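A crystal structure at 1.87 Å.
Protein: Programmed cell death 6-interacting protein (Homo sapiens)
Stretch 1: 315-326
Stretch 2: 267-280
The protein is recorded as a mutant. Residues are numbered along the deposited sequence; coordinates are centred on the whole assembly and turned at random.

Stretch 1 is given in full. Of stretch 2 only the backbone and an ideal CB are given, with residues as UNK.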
ATOM      1  N   TYR A 315      15.030 -13.677  -0.778  1.00 76.87           N
ATOM      2  CA  TYR A 315      13.926 -12.771  -0.488  1.00 71.96           C
ATOM      3  C   TYR A 315      12.709 -13.446   0.131  1.00 75.54           C
ATOM      4  O   TYR A 315      11.933 -12.766   0.812  1.00 71.51           O
ATOM      5  CB  TYR A 315      13.487 -12.032  -1.764  1.00 72.09           C
ATOM      6  CG  TYR A 315      14.591 -11.227  -2.419  1.00 69.97           C
ATOM      7  CD1 TYR A 315      14.916  -9.953  -1.964  1.00 71.88           C
ATOM      8  CD2 TYR A 315      15.314 -11.744  -3.486  1.00 75.02           C
ATOM      9  CE1 TYR A 315      15.930  -9.218  -2.553  1.00 76.11           C
ATOM     10  CE2 TYR A 315      16.327 -11.018  -4.084  1.00 75.32           C
ATOM     11  CZ  TYR A 315      16.632  -9.757  -3.616  1.00 80.10           C
ATOM     12  OH  TYR A 315      17.642  -9.036  -4.210  1.00 83.79           O
ATOM     13  N   VAL A 316      12.521 -14.752  -0.080  1.00 69.06           N
ATOM     14  CA  VAL A 316      11.397 -15.490   0.489  1.00 72.55           C
ATOM     15  C   VAL A 316      11.871 -16.856   0.965  1.00 68.30           C
ATOM     16  O   VAL A 316      12.883 -17.385   0.503  1.00 70.17           O
ATOM     17  CB  VAL A 316      10.235 -15.670  -0.509  1.00 69.82           C
ATOM     18  CG1 VAL A 316       9.442 -14.377  -0.647  1.00 69.87           C
ATOM     19  CG2 VAL A 316      10.773 -16.128  -1.852  1.00 58.86           C
ATOM     20  N   ASN A 317      11.113 -17.424   1.901  1.00 70.06           N
ATOM     21  CA  ASN A 317      11.376 -18.743   2.467  1.00 71.63           C
ATOM     22  C   ASN A 317      10.161 -19.618   2.185  1.00 73.27           C
ATOM     23  O   ASN A 317       9.116 -19.460   2.827  1.00 71.71           O
ATOM     24  CB  ASN A 317      11.660 -18.647   3.967  1.00 79.14           C
ATOM     25  CG  ASN A 317      11.744 -20.007   4.638  1.00 92.18           C
ATOM     26  OD1 ASN A 317      12.092 -21.008   4.007  1.00 94.68           O
ATOM     27  ND2 ASN A 317      11.424 -20.048   5.928  1.00 95.46           N
ATOM     28  N   VAL A 318      10.293 -20.540   1.236  1.00 67.88           N
ATOM     29  CA  VAL A 318       9.171 -21.361   0.806  1.00 59.89           C
ATOM     30  C   VAL A 318       9.372 -22.830   1.183  1.00 66.31           C
ATOM     31  O   VAL A 318       8.686 -23.697   0.646  1.00 69.42           O
ATOM     32  CB  VAL A 318       8.913 -21.206  -0.703  1.00 57.17           C
ATOM     33  CG1 VAL A 318       8.495 -19.764  -1.051  1.00 46.44           C
ATOM     34  CG2 VAL A 318      10.145 -21.623  -1.497  1.00 54.53           C
ATOM     35  N   LYS A 319      10.291 -23.130   2.106  1.00 62.63           N
ATOM     36  CA  LYS A 319      10.637 -24.527   2.367  1.00 68.82           C
ATOM     37  C   LYS A 319       9.445 -25.308   2.906  1.00 70.62           C
ATOM     38  O   LYS A 319       9.171 -26.427   2.457  1.00 72.07           O
ATOM     39  CB  LYS A 319      11.811 -24.630   3.342  1.00 74.80           C
ATOM     40  CG  LYS A 319      12.097 -26.071   3.768  1.00 87.88           C
ATOM     41  CD  LYS A 319      13.135 -26.159   4.875  1.00 93.36           C
ATOM     42  CE  LYS A 319      13.210 -27.566   5.448  1.00 96.86           C
ATOM     43  NZ  LYS A 319      13.507 -28.584   4.401  1.00 97.93           N
ATOM     44  N   ASP A 320       8.725 -24.734   3.873  1.00 69.89           N
ATOM     45  CA  ASP A 320       7.598 -25.440   4.478  1.00 80.31           C
ATOM     46  C   ASP A 320       6.484 -25.680   3.467  1.00 69.28           C
ATOM     47  O   ASP A 320       5.913 -26.778   3.406  1.00 66.53           O
ATOM     48  CB  ASP A 320       7.079 -24.648   5.680  1.00 87.75           C
ATOM     49  CG  ASP A 320       8.022 -24.707   6.875  1.00 99.04           C
ATOM     50  OD1 ASP A 320       9.176 -25.159   6.708  1.00104.50           O
ATOM     51  OD2 ASP A 320       7.609 -24.297   7.980  1.00100.37           O
ATOM     52  N   PHE A 321       6.158 -24.660   2.669  1.00 61.17           N
ATOM     53  CA  PHE A 321       5.176 -24.816   1.601  1.00 56.13           C
ATOM     54  C   PHE A 321       5.631 -25.858   0.585  1.00 61.58           C
ATOM     55  O   PHE A 321       4.824 -26.672   0.110  1.00 50.63           O
ATOM     56  CB  PHE A 321       4.951 -23.464   0.930  1.00 53.17           C
ATOM     57  CG  PHE A 321       3.765 -23.415   0.013  1.00 48.50           C
ATOM     58  CD1 PHE A 321       2.690 -24.268   0.185  1.00 56.16           C
ATOM     59  CD2 PHE A 321       3.732 -22.500  -1.024  1.00 50.25           C
ATOM     60  CE1 PHE A 321       1.599 -24.208  -0.668  1.00 44.43           C
ATOM     61  CE2 PHE A 321       2.645 -22.431  -1.878  1.00 46.25           C
ATOM     62  CZ  PHE A 321       1.576 -23.288  -1.701  1.00 40.83           C
ATOM     63  N   SER A 322       6.925 -25.855   0.247  1.00 55.51           N
ATOM     64  CA  SER A 322       7.452 -26.812  -0.721  1.00 60.01           C
ATOM     65  C   SER A 322       7.284 -28.247  -0.234  1.00 59.31           C
ATOM     66  O   SER A 322       6.889 -29.132  -1.004  1.00 55.91           O
ATOM     67  CB  SER A 322       8.921 -26.508  -0.996  1.00 56.80           C
ATOM     68  OG  SER A 322       9.399 -27.271  -2.082  1.00 61.06           O
ATOM     69  N   ASP A 323       7.579 -28.492   1.048  1.00 60.13           N
ATOM     70  CA  ASP A 323       7.426 -29.825   1.627  1.00 59.75           C
ATOM     71  C   ASP A 323       5.965 -30.249   1.673  1.00 60.59           C
ATOM     72  O   ASP A 323       5.646 -31.424   1.452  1.00 66.34           O
ATOM     73  CB  ASP A 323       8.024 -29.851   3.032  1.00 67.41           C
ATOM     74  CG  ASP A 323       9.514 -29.595   3.039  1.00 85.89           C
ATOM     75  OD1 ASP A 323      10.152 -29.771   1.980  1.00 92.86           O
ATOM     76  OD2 ASP A 323      10.047 -29.213   4.103  1.00 98.18           O
ATOM     77  N   LYS A 324       5.065 -29.315   1.985  1.00 62.66           N
ATOM     78  CA  LYS A 324       3.641 -29.631   2.008  1.00 62.49           C
ATOM     79  C   LYS A 324       3.162 -30.069   0.629  1.00 59.22           C
ATOM     80  O   LYS A 324       2.448 -31.069   0.493  1.00 58.35           O
ATOM     81  CB  LYS A 324       2.853 -28.419   2.504  1.00 59.60           C
ATOM     82  CG  LYS A 324       1.363 -28.658   2.651  1.00 74.16           C
ATOM     83  CD  LYS A 324       0.689 -27.504   3.391  1.00 84.37           C
ATOM     84  CE  LYS A 324       0.784 -26.197   2.622  1.00 92.71           C
ATOM     85  NZ  LYS A 324       0.202 -25.055   3.387  1.00 98.60           N
ATOM     86  N   ILE A 325       3.565 -29.336  -0.408  1.00 54.98           N
ATOM     87  CA  ILE A 325       3.173 -29.669  -1.777  1.00 49.52           C
ATOM     88  C   ILE A 325       3.708 -31.037  -2.161  1.00 49.80           C
ATOM     89  O   ILE A 325       2.983 -31.887  -2.693  1.00 53.64           O
ATOM     90  CB  ILE A 325       3.672 -28.586  -2.751  1.00 45.05           C
ATOM     91  CG1 ILE A 325       2.959 -27.263  -2.509  1.00 47.25           C
ATOM     92  CG2 ILE A 325       3.509 -29.044  -4.211  1.00 42.06           C
ATOM     93  CD1 ILE A 325       3.633 -26.087  -3.233  1.00 46.85           C
ATOM     94  N   ASN A 326       4.992 -31.270  -1.904  1.00 53.04           N
ATOM     95  CA  ASN A 326       5.604 -32.500  -2.375  1.00 59.24           C
ATOM     96  C   ASN A 326       5.175 -33.707  -1.550  1.00 64.89           C
ATOM     97  O   ASN A 326       5.107 -34.816  -2.083  1.00 60.65           O
ATOM     98  CB  ASN A 326       7.121 -32.327  -2.412  1.00 60.72           C
ATOM     99  CG  ASN A 326       7.560 -31.403  -3.543  1.00 65.91           C
ATOM    100  OD1 ASN A 326       7.532 -31.785  -4.712  1.00 72.65           O
ATOM    101  ND2 ASN A 326       7.930 -30.173  -3.203  1.00 83.43           N
ATOM    102  N   UNK A 267       7.906 -10.410  -8.016  1.00 37.43           N
ATOM    103  CA  UNK A 267       7.973 -11.604  -8.862  1.00 45.64           C
ATOM    104  C   UNK A 267       7.755 -12.874  -8.041  1.00 40.10           C
ATOM    105  O   UNK A 267       6.989 -13.766  -8.438  1.00 40.51           O
ATOM    106  CB  UNK A 267       9.321 -11.671  -9.582  1.00 45.64           C
ATOM    107  N   UNK A 268       8.409 -12.968  -6.881  1.00 38.75           N
ATOM    108  CA  UNK A 268       8.236 -14.136  -6.029  1.00 43.43           C
ATOM    109  C   UNK A 268       6.789 -14.269  -5.562  1.00 51.85           C
ATOM    110  O   UNK A 268       6.201 -15.354  -5.632  1.00 38.57           O
ATOM    111  CB  UNK A 268       9.174 -14.056  -4.823  1.00 43.43           C
ATOM    112  N   UNK A 269       6.193 -13.164  -5.102  1.00 37.04           N
ATOM    113  CA  UNK A 269       4.824 -13.210  -4.595  1.00 36.41           C
ATOM    114  C   UNK A 269       3.820 -13.544  -5.693  1.00 31.09           C
ATOM    115  O   UNK A 269       2.821 -14.218  -5.425  1.00 37.27           O
ATOM    116  CB  UNK A 269       4.458 -11.873  -3.948  1.00 36.41           C
ATOM    117  N   UNK A 270       4.057 -13.085  -6.919  1.00 30.79           N
ATOM    118  CA  UNK A 270       3.231 -13.496  -8.052  1.00 38.29           C
ATOM    119  C   UNK A 270       3.222 -15.022  -8.194  1.00 43.29           C
ATOM    120  O   UNK A 270       2.155 -15.648  -8.282  1.00 35.84           O
ATOM    121  CB  UNK A 270       3.737 -12.847  -9.342  1.00 38.29           C
ATOM    122  N   UNK A 271       4.400 -15.641  -8.147  1.00 37.57           N
ATOM    123  CA  UNK A 271       4.476 -17.095  -8.286  1.00 41.43           C
ATOM    124  C   UNK A 271       3.980 -17.817  -7.037  1.00 41.01           C
ATOM    125  O   UNK A 271       3.365 -18.887  -7.144  1.00 38.58           O
ATOM    126  CB  UNK A 271       5.914 -17.518  -8.590  1.00 41.43           C
ATOM    127  N   UNK A 272       4.263 -17.281  -5.842  1.00 33.02           N
ATOM    128  CA  UNK A 272       3.777 -17.916  -4.622  1.00 37.88           C
ATOM    129  C   UNK A 272       2.260 -17.894  -4.589  1.00 42.76           C
ATOM    130  O   UNK A 272       1.621 -18.858  -4.151  1.00 38.65           O
ATOM    131  CB  UNK A 272       4.347 -17.222  -3.383  1.00 37.88           C
ATOM    132  N   UNK A 273       1.667 -16.813  -5.041  1.00 35.62           N
ATOM    133  CA  UNK A 273       0.239 -16.744  -5.025  1.00 37.22           C
ATOM    134  C   UNK A 273      -0.358 -17.698  -6.050  1.00 35.34           C
ATOM    135  O   UNK A 273      -1.330 -18.324  -5.771  1.00 36.01           O
ATOM    136  CB  UNK A 273      -0.224 -15.309  -5.283  1.00 37.22           C
ATOM    137  N   UNK A 274       0.213 -17.787  -7.238  1.00 34.56           N
ATOM    138  CA  UNK A 274      -0.285 -18.764  -8.205  1.00 40.30           C
ATOM    139  C   UNK A 274      -0.196 -20.178  -7.643  1.00 34.00           C
ATOM    140  O   UNK A 274      -1.123 -20.974  -7.813  1.00 34.73           O
ATOM    141  CB  UNK A 274       0.499 -18.668  -9.516  1.00 40.30           C
ATOM    142  N   UNK A 275       0.903 -20.499  -6.957  1.00 35.61           N
ATOM    143  CA  UNK A 275       1.054 -21.810  -6.330  1.00 37.80           C
ATOM    144  C   UNK A 275       0.021 -22.037  -5.227  1.00 45.58           C
ATOM    145  O   UNK A 275      -0.501 -23.150  -5.074  1.00 36.35           O
ATOM    146  CB  UNK A 275       2.465 -21.958  -5.758  1.00 37.80           C
ATOM    147  N   UNK A 276      -0.279 -21.005  -4.434  1.00 33.04           N
ATOM    148  CA  UNK A 276      -1.327 -21.134  -3.429  1.00 33.68           C
ATOM    149  C   UNK A 276      -2.678 -21.395  -4.074  1.00 37.91           C
ATOM    150  O   UNK A 276      -3.473 -22.193  -3.561  1.00 38.10           O
ATOM    151  CB  UNK A 276      -1.394 -19.875  -2.563  1.00 33.68           C
ATOM    152  N   UNK A 277      -2.961 -20.720  -5.187  1.00 31.40           N
ATOM    153  CA  UNK A 277      -4.215 -20.959  -5.890  1.00 31.09           C
ATOM    154  C   UNK A 277      -4.300 -22.411  -6.371  1.00 35.40           C
ATOM    155  O   UNK A 277      -5.330 -23.074  -6.207  1.00 36.51           O
ATOM    156  CB  UNK A 277      -4.353 -19.998  -7.072  1.00 31.09           C
ATOM    157  N   UNK A 278      -3.224 -22.911  -6.980  1.00 35.16           N
ATOM    158  CA  UNK A 278      -3.231 -24.295  -7.480  1.00 33.88           C
ATOM    159  C   UNK A 278      -3.307 -25.294  -6.334  1.00 38.88           C
ATOM    160  O   UNK A 278      -3.946 -26.348  -6.457  1.00 40.03           O
ATOM    161  CB  UNK A 278      -1.983 -24.567  -8.323  1.00 33.88           C
ATOM    162  N   UNK A 279      -2.637 -24.996  -5.221  1.00 36.38           N
ATOM    163  CA  UNK A 279      -2.649 -25.910  -4.087  1.00 41.49           C
ATOM    164  C   UNK A 279      -4.051 -26.039  -3.510  1.00 48.59           C
ATOM    165  O   UNK A 279      -4.533 -27.150  -3.271  1.00 42.47           O
ATOM    166  CB  UNK A 279      -1.674 -25.436  -3.007  1.00 41.49           C
ATOM    167  N   UNK A 280      -4.731 -24.911  -3.289  1.00 36.91           N
ATOM    168  CA  UNK A 280      -6.069 -24.982  -2.723  1.00 39.57           C
ATOM    169  C   UNK A 280      -7.081 -25.493  -3.736  1.00 38.12           C
ATOM    170  O   UNK A 280      -8.037 -26.177  -3.361  1.00 41.65           O
ATOM    171  CB  UNK A 280      -6.497 -23.608  -2.205  1.00 39.57           C
TER

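Stretch 2 is a continuous helix, and the helical part of stretch 1, from 319 onward, runs in nearly the same direction at 31°. The axes approach no closer than 11.7 Å, so long side chains must span much of the gap, while short ones suffice where a large group from stretch 1 reaches across.

Position 267 has nothing of stretch 1 within 5.5 Å of its ideal CB, so the contact sets no preference; it is Ala267. Position 268 is different. Its CA-to-CB bond points toward stretch 1, and the ideal CB already lies 4.0 Å from Val316 CG2, close to ordinary apolar packing distance. A small residue suits this spot, and the deposited one is Ala268, whose CB meets Val316 CG2 at 4.0 Å.

Positions 269, 270 and 271 are undetermined from this side: 269 points sideways, and 270 and 271 are out of reach. They are Lys269, His270 and Cys271, none of which makes a contact here.

At 272 the bond points toward stretch 1 again, but the ideal CB stops 5.4 Å from Val318 CG1. The valine methyls of 316 and 318 offer an apolar surface with room before it, so a leucine, isoleucine or methionine could fill the space. Ile272 does so with chi1 m and chi2 t, placing CD1 4.0 Å from Val316 CG1 and 3.9 Å from Val318 CG1. One methyl thus touches both valines.

Position 273 points away and 274 is out of reach, leaving both free of demands from stretch 1; they are Met273 and Gln274. At 275 the bond turns toward stretch 1, where the ring of Phe321 arrives with CE2 3.9 Å from the ideal CB and Ile325 CD1 stands at 5.0 Å. With the ring so near, alanine is an easy choice. Ala275 is found, its CB 3.9 Å from Phe321 CE2.

Position 276 points sideways, its ideal CB 4.6 Å from Phe321 CZ. Apolar or polar groups could flank the ring, and a side chain able to bend inward would reach it. Asn276 has chi1 m, and its end comes nearer to stretch 1 than its sideways start suggests, helping to enclose the ring. Positions 277 and 278 are out of reach; Ala277 and Glu278 occupy them, the latter's carboxylate hydrogen-bonded elsewhere in the structure.

Position 279 points toward stretch 1, with its ideal CB 4.1 Å from Phe321 CZ and 5.0 Å from Ile325 CG1. Beyond lies the long chain of Lys324, so a large apolar or aromatic group would suit. Tyr279, chi1 t, offers one ring face to the edge of Phe321; the planes stand at 87°, and Phe321 CE1 is 4.1 Å from Tyr279 CG. Tyr279 CD1 packs 4.2 Å from Ile325 CG1, while OH lies 3.3 Å from Lys324 CD, an aliphatic carbon. Phe321 is thereby a knob among Ile272, Ala275, Asn276 and Tyr279.

Position 280 points sideways with no near neighbour in stretch 1; His280 fills it.

Stretch 2 (267-280) AAKHCIMQANAEYH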
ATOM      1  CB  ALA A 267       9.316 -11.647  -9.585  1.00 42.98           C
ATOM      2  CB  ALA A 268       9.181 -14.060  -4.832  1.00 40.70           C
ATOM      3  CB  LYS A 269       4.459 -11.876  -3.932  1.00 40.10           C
ATOM      4  CG  LYS A 269       5.082 -11.658  -2.557  1.00 40.30           C
ATOM      5  CD  LYS A 269       4.172 -12.104  -1.441  1.00 51.16           C
ATOM      6  CE  LYS A 269       4.776 -11.781  -0.074  1.00 54.89           C
ATOM      7  NZ  LYS A 269       4.389 -10.418   0.367  1.00 57.30           N
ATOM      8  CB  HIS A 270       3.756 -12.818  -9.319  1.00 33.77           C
ATOM      9  CG  HIS A 270       3.100 -13.277 -10.589  1.00 35.93           C
ATOM     10  ND1 HIS A 270       1.755 -13.099 -10.846  1.00 36.49           N
ATOM     11  CD2 HIS A 270       3.615 -13.880 -11.687  1.00 43.18           C
ATOM     12  CE1 HIS A 270       1.470 -13.578 -12.044  1.00 43.52           C
ATOM     13  NE2 HIS A 270       2.581 -14.061 -12.574  1.00 48.91           N
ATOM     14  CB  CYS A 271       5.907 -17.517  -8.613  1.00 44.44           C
ATOM     15  SG  CYS A 271       6.510 -16.914 -10.200  1.00 50.48           S
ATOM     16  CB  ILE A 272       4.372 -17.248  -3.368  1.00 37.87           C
ATOM     17  CG1 ILE A 272       5.856 -17.577  -3.232  1.00 42.56           C
ATOM     18  CG2 ILE A 272       3.606 -17.684  -2.096  1.00 38.95           C
ATOM     19  CD1 ILE A 272       6.605 -16.621  -2.291  1.00 40.88           C
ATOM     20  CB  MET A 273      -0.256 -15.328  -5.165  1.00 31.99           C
ATOM     21  CG  MET A 273      -0.009 -14.437  -3.967  1.00 35.43           C
ATOM     22  SD  MET A 273      -0.509 -15.059  -2.362  1.00 46.57           S
ATOM     23  CE  MET A 273      -2.246 -14.920  -2.462  1.00 53.97           C
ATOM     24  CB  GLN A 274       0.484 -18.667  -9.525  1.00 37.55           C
ATOM     25  CG  GLN A 274       0.175 -17.402 -10.334  1.00 41.34           C
ATOM     26  CD  GLN A 274       0.632 -17.499 -11.781  1.00 59.89           C
ATOM     27  OE1 GLN A 274       1.546 -18.255 -12.107  1.00 53.21           O
ATOM     28  NE2 GLN A 274      -0.016 -16.739 -12.654  1.00 63.95           N
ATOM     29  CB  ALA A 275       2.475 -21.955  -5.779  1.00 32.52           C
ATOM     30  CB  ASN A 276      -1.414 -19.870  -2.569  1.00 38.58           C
ATOM     31  CG  ASN A 276      -0.351 -19.811  -1.519  1.00 43.24           C
ATOM     32  OD1 ASN A 276       0.410 -18.850  -1.441  1.00 63.65           O
ATOM     33  ND2 ASN A 276      -0.314 -20.816  -0.678  1.00 44.88           N
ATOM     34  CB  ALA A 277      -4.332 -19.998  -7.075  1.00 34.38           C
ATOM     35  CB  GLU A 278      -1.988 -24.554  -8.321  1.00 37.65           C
ATOM     36  CG  GLU A 278      -1.957 -23.845  -9.667  1.00 36.41           C
ATOM     37  CD  GLU A 278      -2.952 -24.420 -10.679  1.00 53.33           C
ATOM     38  OE1 GLU A 278      -3.788 -25.283 -10.308  1.00 41.35           O
ATOM     39  OE2 GLU A 278      -2.903 -24.000 -11.858  1.00 55.58           O
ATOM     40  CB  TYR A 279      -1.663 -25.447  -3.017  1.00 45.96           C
ATOM     41  CG  TYR A 279      -1.720 -26.276  -1.758  1.00 51.58           C
ATOM     42  CD1 TYR A 279      -1.179 -27.557  -1.727  1.00 58.35           C
ATOM     43  CD2 TYR A 279      -2.321 -25.786  -0.608  1.00 54.62           C
ATOM     44  CE1 TYR A 279      -1.231 -28.326  -0.586  1.00 58.44           C
ATOM     45  CE2 TYR A 279      -2.381 -26.550   0.544  1.00 60.79           C
ATOM     46  CZ  TYR A 279      -1.835 -27.817   0.546  1.00 62.18           C
ATOM     47  OH  TYR A 279      -1.885 -28.574   1.682  1.00 64.12           O
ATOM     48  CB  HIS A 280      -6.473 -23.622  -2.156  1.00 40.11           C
ATOM     49  CG  HIS A 280      -5.743 -23.290  -0.893  1.00 44.77           C
ATOM     50  ND1 HIS A 280      -6.100 -23.820   0.324  1.00 46.00           N
ATOM     51  CD2 HIS A 280      -4.635 -22.540  -0.671  1.00 42.16           C
ATOM     52  CE1 HIS A 280      -5.264 -23.390   1.253  1.00 50.35           C
ATOM     53  NE2 HIS A 280      -4.363 -22.616   0.675  1.00 49.98           N
TER
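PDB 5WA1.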